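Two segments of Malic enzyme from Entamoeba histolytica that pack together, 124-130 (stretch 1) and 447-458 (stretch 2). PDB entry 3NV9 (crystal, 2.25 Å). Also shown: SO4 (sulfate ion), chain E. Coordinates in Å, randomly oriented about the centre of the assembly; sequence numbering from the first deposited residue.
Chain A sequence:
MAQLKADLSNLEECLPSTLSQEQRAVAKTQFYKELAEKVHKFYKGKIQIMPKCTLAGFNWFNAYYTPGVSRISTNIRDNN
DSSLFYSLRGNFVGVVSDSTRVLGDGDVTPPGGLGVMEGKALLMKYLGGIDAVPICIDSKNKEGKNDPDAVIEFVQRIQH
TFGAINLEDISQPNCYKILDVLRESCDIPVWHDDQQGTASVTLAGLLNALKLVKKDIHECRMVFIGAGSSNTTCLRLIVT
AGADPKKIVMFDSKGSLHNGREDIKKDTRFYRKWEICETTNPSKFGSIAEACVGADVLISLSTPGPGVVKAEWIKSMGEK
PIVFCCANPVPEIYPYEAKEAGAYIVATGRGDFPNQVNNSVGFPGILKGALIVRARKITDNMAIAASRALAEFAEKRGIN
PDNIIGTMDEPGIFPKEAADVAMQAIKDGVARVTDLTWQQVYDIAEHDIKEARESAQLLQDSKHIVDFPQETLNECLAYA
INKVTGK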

# COMPACT_ATOMS: atom_id res chain seq x y z
N MET A 124 2.45 -10.02 8.19
CA MET A 124 1.04 -9.75 8.55
C MET A 124 0.11 -10.56 7.64
O MET A 124 -0.96 -11.04 8.04
CB MET A 124 0.75 -8.28 8.45
CG MET A 124 1.22 -7.55 9.74
SD MET A 124 1.12 -5.80 9.44
CE MET A 124 2.26 -5.19 10.72
N LYS A 125 0.52 -10.71 6.39
CA LYS A 125 -0.32 -11.46 5.48
C LYS A 125 -0.24 -12.95 5.79
O LYS A 125 -1.27 -13.57 5.97
CB LYS A 125 0.04 -11.20 4.02
CG LYS A 125 -0.88 -11.97 3.07
CD LYS A 125 -2.28 -11.42 3.06
CE LYS A 125 -3.05 -12.01 1.89
NZ LYS A 125 -4.33 -11.29 1.72
N TYR A 126 0.98 -13.48 5.89
CA TYR A 126 1.18 -14.90 5.96
C TYR A 126 0.88 -15.54 7.33
O TYR A 126 0.56 -16.72 7.42
CB TYR A 126 2.56 -15.22 5.45
CG TYR A 126 2.78 -16.67 5.11
CD1 TYR A 126 2.12 -17.24 4.05
CD2 TYR A 126 3.67 -17.46 5.83
CE1 TYR A 126 2.35 -18.59 3.69
CE2 TYR A 126 3.90 -18.81 5.50
CZ TYR A 126 3.22 -19.36 4.42
OH TYR A 126 3.36 -20.69 4.06
N LEU A 127 1.01 -14.75 8.40
CA LEU A 127 0.73 -15.22 9.75
C LEU A 127 -0.63 -14.69 10.20
O LEU A 127 -1.35 -15.39 10.91
CB LEU A 127 1.80 -14.76 10.79
CG LEU A 127 3.25 -15.08 10.39
CD1 LEU A 127 4.29 -14.63 11.48
CD2 LEU A 127 3.43 -16.60 9.98
N GLY A 128 -0.96 -13.46 9.80
CA GLY A 128 -2.17 -12.87 10.31
C GLY A 128 -3.39 -12.71 9.40
O GLY A 128 -4.45 -12.28 9.87
N GLY A 129 -3.25 -12.95 8.10
CA GLY A 129 -4.41 -12.74 7.26
C GLY A 129 -4.67 -11.26 7.07
O GLY A 129 -5.76 -10.90 6.63
N ILE A 130 -3.67 -10.41 7.34
CA ILE A 130 -3.82 -8.99 7.23
C ILE A 130 -3.24 -8.41 5.94
O ILE A 130 -2.16 -8.84 5.51
CB ILE A 130 -3.18 -8.35 8.45
CG1 ILE A 130 -3.88 -8.91 9.71
CG2 ILE A 130 -3.33 -6.86 8.45
CD1 ILE A 130 -3.05 -8.80 10.93
N HIS A 447 -10.10 -18.47 9.04
CA HIS A 447 -10.48 -18.54 7.65
C HIS A 447 -9.63 -17.60 6.81
O HIS A 447 -9.17 -17.98 5.72
CB HIS A 447 -11.96 -18.21 7.47
CG HIS A 447 -12.38 -18.07 6.04
ND1 HIS A 447 -12.62 -16.84 5.44
CD2 HIS A 447 -12.55 -19.00 5.06
CE1 HIS A 447 -12.95 -17.03 4.17
NE2 HIS A 447 -12.91 -18.32 3.91
N ASP A 448 -9.38 -16.38 7.30
CA ASP A 448 -8.51 -15.43 6.58
C ASP A 448 -7.02 -15.86 6.42
O ASP A 448 -6.43 -15.71 5.35
CB ASP A 448 -8.61 -14.02 7.20
CG ASP A 448 -9.98 -13.36 6.95
OD1 ASP A 448 -10.88 -13.95 6.30
OD2 ASP A 448 -10.14 -12.23 7.43
N ILE A 449 -6.46 -16.42 7.47
CA ILE A 449 -5.07 -16.80 7.56
C ILE A 449 -4.86 -18.01 6.67
O ILE A 449 -3.96 -18.00 5.83
CB ILE A 449 -4.74 -17.09 9.06
CG1 ILE A 449 -4.68 -15.77 9.83
CG2 ILE A 449 -3.47 -17.88 9.21
CD1 ILE A 449 -4.81 -15.91 11.31
N LYS A 450 -5.73 -19.02 6.80
CA LYS A 450 -5.80 -20.18 5.88
C LYS A 450 -5.96 -19.82 4.40
O LYS A 450 -5.27 -20.37 3.55
CB LYS A 450 -6.94 -21.14 6.34
CG LYS A 450 -7.23 -22.33 5.42
CD LYS A 450 -8.53 -23.11 5.91
CE LYS A 450 -9.46 -23.56 4.76
NZ LYS A 450 -10.10 -22.35 4.06
N GLU A 451 -6.85 -18.90 4.07
CA GLU A 451 -6.98 -18.42 2.71
C GLU A 451 -5.68 -17.74 2.22
O GLU A 451 -5.27 -17.90 1.06
CB GLU A 451 -8.13 -17.41 2.60
CG GLU A 451 -9.55 -18.00 2.30
CD GLU A 451 -9.53 -19.06 1.18
OE1 GLU A 451 -9.20 -18.72 0.01
OE2 GLU A 451 -9.82 -20.25 1.47
N ALA A 452 -5.02 -17.00 3.10
CA ALA A 452 -3.82 -16.24 2.71
C ALA A 452 -2.68 -17.20 2.47
O ALA A 452 -1.97 -17.10 1.46
CB ALA A 452 -3.46 -15.18 3.79
N ARG A 453 -2.51 -18.15 3.40
CA ARG A 453 -1.46 -19.16 3.29
C ARG A 453 -1.60 -20.05 2.08
O ARG A 453 -0.63 -20.23 1.30
CB ARG A 453 -1.35 -19.97 4.60
CG ARG A 453 -0.95 -19.07 5.76
CD ARG A 453 -0.93 -19.78 7.16
NE ARG A 453 0.13 -20.77 7.29
CZ ARG A 453 1.37 -20.50 7.67
NH1 ARG A 453 1.73 -19.26 7.99
NH2 ARG A 453 2.26 -21.47 7.78
N GLU A 454 -2.83 -20.54 1.86
CA GLU A 454 -3.11 -21.39 0.72
C GLU A 454 -3.03 -20.62 -0.59
O GLU A 454 -2.62 -21.15 -1.61
CB GLU A 454 -4.48 -22.08 0.86
CG GLU A 454 -4.56 -23.02 2.06
CD GLU A 454 -5.95 -23.68 2.27
OE1 GLU A 454 -6.95 -23.34 1.54
OE2 GLU A 454 -6.04 -24.54 3.18
N SER A 455 -3.47 -19.38 -0.59
CA SER A 455 -3.27 -18.59 -1.81
C SER A 455 -1.79 -18.48 -2.14
O SER A 455 -1.36 -18.74 -3.28
CB SER A 455 -3.81 -17.19 -1.64
OG SER A 455 -5.19 -17.29 -1.54
N ALA A 456 -1.01 -18.10 -1.14
CA ALA A 456 0.45 -17.98 -1.31
C ALA A 456 1.10 -19.32 -1.76
O ALA A 456 1.95 -19.35 -2.65
CB ALA A 456 1.08 -17.43 -0.04
N GLN A 457 0.65 -20.44 -1.18
CA GLN A 457 1.24 -21.74 -1.50
C GLN A 457 0.94 -22.12 -2.93
O GLN A 457 1.80 -22.60 -3.63
CB GLN A 457 0.78 -22.83 -0.49
CG GLN A 457 1.46 -22.71 0.95
CD GLN A 457 0.52 -23.14 2.13
OE1 GLN A 457 -0.53 -23.81 1.93
NE2 GLN A 457 0.91 -22.74 3.38
N LEU A 458 -0.29 -21.83 -3.37
CA LEU A 458 -0.70 -22.12 -4.71
C LEU A 458 0.15 -21.35 -5.69
O LEU A 458 0.48 -21.89 -6.72
CB LEU A 458 -2.18 -21.79 -4.91
CG LEU A 458 -2.86 -22.17 -6.24
CD1 LEU A 458 -2.58 -23.67 -6.57
CD2 LEU A 458 -4.35 -21.94 -6.17
S SO4 E . 0.13 -24.38 6.49
O1 SO4 E . -0.92 -24.83 7.40
O2 SO4 E . 0.20 -25.29 5.35
O3 SO4 E . -0.26 -23.02 6.07
O4 SO4 E . 1.44 -24.37 7.13

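The final turn or so of a helix in 124-130 packs across the helix of 447-458, the two axes approaching to 7.7 Å with 122° between their N-to-C directions. Tyr-126 and Arg-453 have the largest surfaces covered by the other segment. The side chain of Arg-453 leaves its helix sideways, but its end reaches the other segment, where NH1 donates to the backbone O of Tyr-126 at 2.9 Å. This carbonyl lies near the end of its helix and receives no backbone hydrogen bond from within 124-130, so the arginine supplies a donor. The same guanidinium lies over one face of the Tyr-126 ring, with Arg-453 CZ 4.2 Å from the ring centroid in a cation-pi contact; Arg-453 CG, also 4.2 Å from that centroid, adds a CH-pi contact.

All three guanidinium nitrogens are engaged. While NH1 serves the protein, Arg-453 NE donates to O3 of the sulfate at 2.6 Å and Arg-453 NH2 to sulfate O4 at 3.1 Å, the latter almost straight at 179°. The sulfate, probably from the crystallisation liquor, lies at the guanidinium edge, which leaves the face free for the tyrosine. Gln-457, one turn further along, uses its amide NE2 twice: it donates to sulfate O3 at 2.9 Å and to Tyr-126 OH at 3.3 Å, the second bond long but well aligned at 167°. Sulfate O3 thus accepts from both Arg-453 and Gln-457, and the phenol oxygen has a donor across the contact.

Beyond this polar cluster, aliphatic side chains pack mostly against backbone atoms, with no further hydrogen bond across the segments. Ala-456 CB rests 4.1 Å from Tyr-126 CE1, and Ala-452, whose CB points toward the other segment, sets that methyl 3.5 Å from Lys-125 O. The Lys-125 carbonyl still has its backbone partner, accepting from Gly-129 N at 3.0 Å. Nearby, Ile-449 CG1 comes within 3.3 Å of Gly-128 C, and Ile-449 CD1 within 3.5 Å of Leu-127 O.

Here the backbones are nearest, with CA of Gly-129 only 4.1 Å from CA of Ile-449. Gly-129 has left helical geometry with a positive phi of 73°, which by itself favours glycine; a CB would also point toward the second helix and fall 3.1 Å from both Asp-448 CB and Ile-449 N, a tight fit. Met-124 O accepts from Ile-130 N at 2.9 Å and, weakly, from Gly-128 N at 3.0 Å, tying the turn together. Asp-448 OD2 finds its hydrogen bond elsewhere in the structure.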